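Local coordinates for mutual gliding motility protein C (MglC) (Myxococcus xanthus DK 1622, PDB 7CT3), which belongs to the Roadblock/LC7 family, acts in the system that controls cell polarity and interacts with its paralog MglB, at the interface of chains A and B. Sequence-based numbering; all coordinates share one arbitrary frame. Chains: chain A/B, Mutual gliding motility protein C (MglC).

The interface of chains A and B. Residues chain A 53, 56, 74-76; chain B 63, 68-69.
At this edge of the two-fold interface of the deposited pair, in keeping with the dimers that Roadblock/LC7 proteins commonly form, B:Val69 and B:Thr68, from the loop that follows the 3-10 helix 62-65, press against helix 44-61 and the end of strand 71-75 of chain A. B:Val69 is the central wedge. Its CG2 methyl reaches the CD2 branch of A:Leu53 at 3.6 Å and, also at 3.6 Å, CG1 of A:Val74, entering the groove between helix and strand. The B:Val69 CG1 methyl points away from the backbone N (chi1 177°) and touches the strand alone, 3.8 Å from A:Val74 CG1, while CG2 sits between strand and helix. The A:Val74 side chain has the same chi1 value, and its CG1 serves both methyls of the partner valine. A:Leu53 meets chain B through CD2 rather than CD1; this branch also touches the CG2 methyl of B:Thr68 at 3.7 Å, so it is shared by neighbouring loop residues, whose side chains it meets at a slant. The same methyl also approaches CB of A:Ser76, just beyond the strand, at 3.8 Å. One helical turn on from A:Leu53, A:Gln56 runs past B:Thr63 in the opposite sense. Helix 44-61 puts its CB beside the threonine, and the bend at chi2 (-43°) turns the carboxamide so that OE1 also lies along it. The B:Thr63 CG2 methyl is 3.9 Å from A:Gln56 CB and 3.5 Å from OE1, a van der Waals approach of the carboxamide to a methyl. The patch is thus built largely from methyl and methylene groups, with B:Val69 set between helix and strand, the glutamine at one border and A:Ser76 at the other. Two-fold symmetry repeats it with the chains exchanged. Together the two copies probably help hold the MglC homodimer and fix how its subunits are set against each other.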
# COMPACT_ATOMS: atom_id res chain seq x y z
N LEU A 53 5.68 10.19 -7.94
CA LEU A 53 5.35 8.78 -7.60
C LEU A 53 5.07 7.97 -8.88
O LEU A 53 5.12 6.74 -8.78
CB LEU A 53 4.12 8.72 -6.68
CG LEU A 53 4.31 9.19 -5.24
CD1 LEU A 53 2.99 9.18 -4.50
CD2 LEU A 53 5.33 8.33 -4.50
N GLN A 56 7.21 4.94 -9.96
CA GLN A 56 7.25 3.91 -8.89
C GLN A 56 5.88 3.23 -8.77
O GLN A 56 5.86 2.01 -8.53
CB GLN A 56 7.72 4.53 -7.58
CG GLN A 56 9.09 5.17 -7.66
CD GLN A 56 10.08 4.33 -8.44
OE1 GLN A 56 10.29 3.16 -8.15
NE2 GLN A 56 10.70 4.94 -9.43
N VAL A 74 1.48 2.87 -2.95
CA VAL A 74 2.80 3.54 -2.90
C VAL A 74 2.54 4.97 -2.42
O VAL A 74 1.86 5.72 -3.15
CB VAL A 74 3.52 3.49 -4.25
CG1 VAL A 74 4.84 4.24 -4.23
CG2 VAL A 74 3.74 2.05 -4.71
N ASN A 75 3.01 5.29 -1.21
CA ASN A 75 2.61 6.52 -0.48
C ASN A 75 3.83 7.41 -0.26
O ASN A 75 4.94 6.90 -0.05
CB ASN A 75 1.94 6.18 0.85
CG ASN A 75 0.68 5.34 0.69
OD1 ASN A 75 0.07 5.33 -0.38
ND2 ASN A 75 0.30 4.64 1.74
N SER A 76 3.60 8.72 -0.30
CA SER A 76 4.57 9.77 0.09
C SER A 76 4.06 10.44 1.37
O SER A 76 3.01 10.00 1.89
CB SER A 76 4.74 10.76 -1.03
OG SER A 76 3.53 11.45 -1.27
N THR B 63 10.81 0.39 -4.33
CA THR B 63 10.31 1.78 -4.56
C THR B 63 10.64 2.68 -3.36
O THR B 63 10.78 3.90 -3.57
CB THR B 63 8.82 1.81 -4.92
OG1 THR B 63 8.04 1.39 -3.80
CG2 THR B 63 8.49 0.95 -6.13
N THR B 68 10.82 10.20 -2.80
CA THR B 68 9.39 10.59 -2.61
C THR B 68 8.62 9.49 -1.88
O THR B 68 7.72 9.83 -1.09
CB THR B 68 8.72 10.93 -3.94
OG1 THR B 68 9.49 11.96 -4.57
CG2 THR B 68 7.29 11.39 -3.77
N VAL B 69 8.92 8.22 -2.15
CA VAL B 69 8.17 7.06 -1.58
C VAL B 69 8.61 6.87 -0.13
O VAL B 69 9.82 6.67 0.11
CB VAL B 69 8.37 5.79 -2.42
CG1 VAL B 69 7.67 4.59 -1.79
CG2 VAL B 69 7.91 5.98 -3.86